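Long-range contact in synaptic vesicle glycoprotein 2C (Homo sapiens, PDB 4JRA), which is a synaptic vesicle membrane glycoprotein whose luminal domain, the part studied here, probably serves as a neuronal receptor for botulinum neurotoxin A: residues 35-40 and 56-61. Sequence-based numbering, arbitrary orientation.
Sequences VERDKY and GMEYDN
Glu58 pairs with Asp38 and Tyr40 through its backbone: its N donates to Asp38 O at 2.8 Å, and its O accepts from Tyr40 N at 2.9 Å (C=O...N angle 172°). The two bonds straddle Lys39, whose CA approaches Glu58 O in a CA-H...O contact, as expected of parallel strands. The Glu58 side chain, CG anti to the backbone N (chi1 175°), runs beside that of Lys39 in the same direction; Lys39 CE packs 3.5 Å from Glu58 OE1, while NZ, at 4.5 Å, is too far for a salt bridge. Arg37 NH1 forms one with Glu58 OE1 (3.2 Å): OE1 lies in the guanidinium plane, whereas NH1 stands 66° out of the carboxylate plane. These strands lie on one face in successive coils of the right-handed, four-sided beta-helix of the pentapeptide-repeat fold, with 38-41 outermost. On the opposite sheet face, Tyr40 CD2 meets Tyr59 CE1 edge to edge at 4.0 Å, and Met57 CE touches Asp38 CB. A weak Asp60 N to Tyr40 O bond follows, and Asp60 bonds onward to backbone Asn42. Farther out, Phe43 stacks on Tyr40, Phe79 meets Tyr59, and backbone bonds tie 57-60 to 78-80 in the next coil.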
loop_
_atom_site.group_PDB
_atom_site.type_symbol
_atom_site.label_atom_id
_atom_site.label_comp_id
_atom_site.label_asym_id
_atom_site.label_seq_id
_atom_site.Cartn_x
_atom_site.Cartn_y
_atom_site.Cartn_z
ATOM N N VAL D 35 25.842 17.298 18.634
ATOM C CA VAL D 35 26.420 17.461 17.305
ATOM C C VAL D 35 26.892 18.906 17.133
ATOM O O VAL D 35 28.085 19.160 17.007
ATOM C CB VAL D 35 25.425 17.002 16.170
ATOM C CG1 VAL D 35 23.979 17.447 16.439
ATOM C CG2 VAL D 35 25.882 17.463 14.800
ATOM N N GLU D 36 25.941 19.834 17.134
ATOM C CA GLU D 36 26.184 21.280 17.142
ATOM C C GLU D 36 24.824 21.970 17.261
ATOM O O GLU D 36 24.603 23.042 16.704
ATOM C CB GLU D 36 26.908 21.742 15.871
ATOM C CG GLU D 36 27.532 23.147 15.953
ATOM C CD GLU D 36 28.949 23.236 15.369
ATOM O OE1 GLU D 36 29.940 23.333 16.141
ATOM O OE2 GLU D 36 29.075 23.225 14.129
ATOM N N ARG D 37 23.901 21.319 17.971
ATOM C CA ARG D 37 22.586 21.874 18.253
ATOM C C ARG D 37 22.103 21.307 19.573
ATOM O O ARG D 37 22.438 20.176 19.935
ATOM C CB ARG D 37 21.583 21.555 17.134
ATOM C CG ARG D 37 21.150 20.085 17.026
ATOM C CD ARG D 37 19.731 19.933 16.502
ATOM N NE ARG D 37 19.599 20.304 15.095
ATOM C CZ ARG D 37 19.013 19.562 14.156
ATOM N NH1 ARG D 37 18.485 18.377 14.436
ATOM N NH2 ARG D 37 18.956 20.011 12.910
ATOM N N ASP D 38 21.314 22.095 20.294
ATOM C CA ASP D 38 20.797 21.689 21.599
ATOM C C ASP D 38 19.754 20.582 21.441
ATOM O O ASP D 38 18.916 20.630 20.551
ATOM C CB ASP D 38 20.177 22.883 22.315
ATOM C CG ASP D 38 21.208 23.787 22.965
ATOM O OD1 ASP D 38 22.180 23.275 23.559
ATOM O OD2 ASP D 38 21.039 25.022 22.885
ATOM N N LYS D 39 19.795 19.606 22.337
ATOM C CA LYS D 39 19.066 18.359 22.156
ATOM C C LYS D 39 18.699 17.748 23.503
ATOM O O LYS D 39 19.524 17.667 24.406
ATOM C CB LYS D 39 19.944 17.396 21.366
ATOM C CG LYS D 39 19.332 16.043 21.083
ATOM C CD LYS D 39 20.360 15.089 20.467
ATOM C CE LYS D 39 21.157 15.732 19.314
ATOM N NZ LYS D 39 22.321 16.623 19.683
ATOM N N TYR D 40 17.453 17.321 23.640
ATOM C CA TYR D 40 16.963 16.785 24.902
ATOM C C TYR D 40 16.084 15.576 24.598
ATOM O O TYR D 40 14.985 15.727 24.081
ATOM C CB TYR D 40 16.178 17.863 25.664
ATOM C CG TYR D 40 15.576 17.373 26.968
ATOM C CD1 TYR D 40 16.294 16.539 27.815
ATOM C CD2 TYR D 40 14.289 17.741 27.353
ATOM C CE1 TYR D 40 15.750 16.079 28.991
ATOM C CE2 TYR D 40 13.742 17.288 28.537
ATOM C CZ TYR D 40 14.477 16.457 29.349
ATOM O OH TYR D 40 13.942 15.992 30.532
ATOM N N GLY D 56 15.307 26.768 19.671
ATOM C CA GLY D 56 16.530 26.154 19.194
ATOM C C GLY D 56 16.753 24.726 19.648
ATOM O O GLY D 56 17.865 24.212 19.552
ATOM N N MET D 57 15.693 24.074 20.109
ATOM C CA MET D 57 15.804 22.752 20.722
ATOM C C MET D 57 15.466 21.638 19.743
ATOM O O MET D 57 14.584 21.801 18.901
ATOM C CB MET D 57 14.835 22.638 21.903
ATOM C CG MET D 57 14.871 23.791 22.889
ATOM S SD MET D 57 16.506 24.041 23.592
ATOM C CE MET D 57 17.045 22.387 24.010
ATOM N N GLU D 58 16.163 20.508 19.862
ATOM C CA GLU D 58 15.706 19.247 19.291
ATOM C C GLU D 58 15.166 18.376 20.436
ATOM O O GLU D 58 15.853 18.167 21.434
ATOM C CB GLU D 58 16.835 18.506 18.547
ATOM C CG GLU D 58 16.416 17.114 18.051
ATOM C CD GLU D 58 17.537 16.288 17.487
ATOM O OE1 GLU D 58 18.613 16.839 17.224
ATOM O OE2 GLU D 58 17.350 15.067 17.313
ATOM N N TYR D 59 13.932 17.886 20.310
ATOM C CA TYR D 59 13.363 16.953 21.290
ATOM C C TYR D 59 13.263 15.575 20.658
ATOM O O TYR D 59 12.349 15.331 19.900
ATOM C CB TYR D 59 11.983 17.429 21.747
ATOM C CG TYR D 59 12.043 18.738 22.521
ATOM C CD1 TYR D 59 12.342 18.761 23.867
ATOM C CD2 TYR D 59 11.827 19.951 21.896
ATOM C CE1 TYR D 59 12.410 19.967 24.574
ATOM C CE2 TYR D 59 11.890 21.157 22.596
ATOM C CZ TYR D 59 12.184 21.158 23.931
ATOM O OH TYR D 59 12.249 22.353 24.620
ATOM N N ASP D 60 14.200 14.680 20.958
ATOM C CA ASP D 60 14.182 13.339 20.385
ATOM C C ASP D 60 13.464 12.354 21.290
ATOM O O ASP D 60 13.848 12.156 22.439
ATOM C CB ASP D 60 15.606 12.829 20.150
ATOM C CG ASP D 60 15.648 11.585 19.283
ATOM O OD1 ASP D 60 14.575 11.068 18.937
ATOM O OD2 ASP D 60 16.753 11.123 18.936
ATOM N N ASN D 61 12.451 11.696 20.742
ATOM C CA ASN D 61 11.636 10.747 21.489
ATOM C C ASN D 61 11.312 11.231 22.892
ATOM O O ASN D 61 11.755 10.660 23.890
ATOM C CB ASN D 61 12.286 9.368 21.529
ATOM C CG ASN D 61 11.297 8.284 21.862
ATOM O OD1 ASN D 61 10.574 7.816 20.989
ATOM N ND2 ASN D 61 11.238 7.893 23.125
#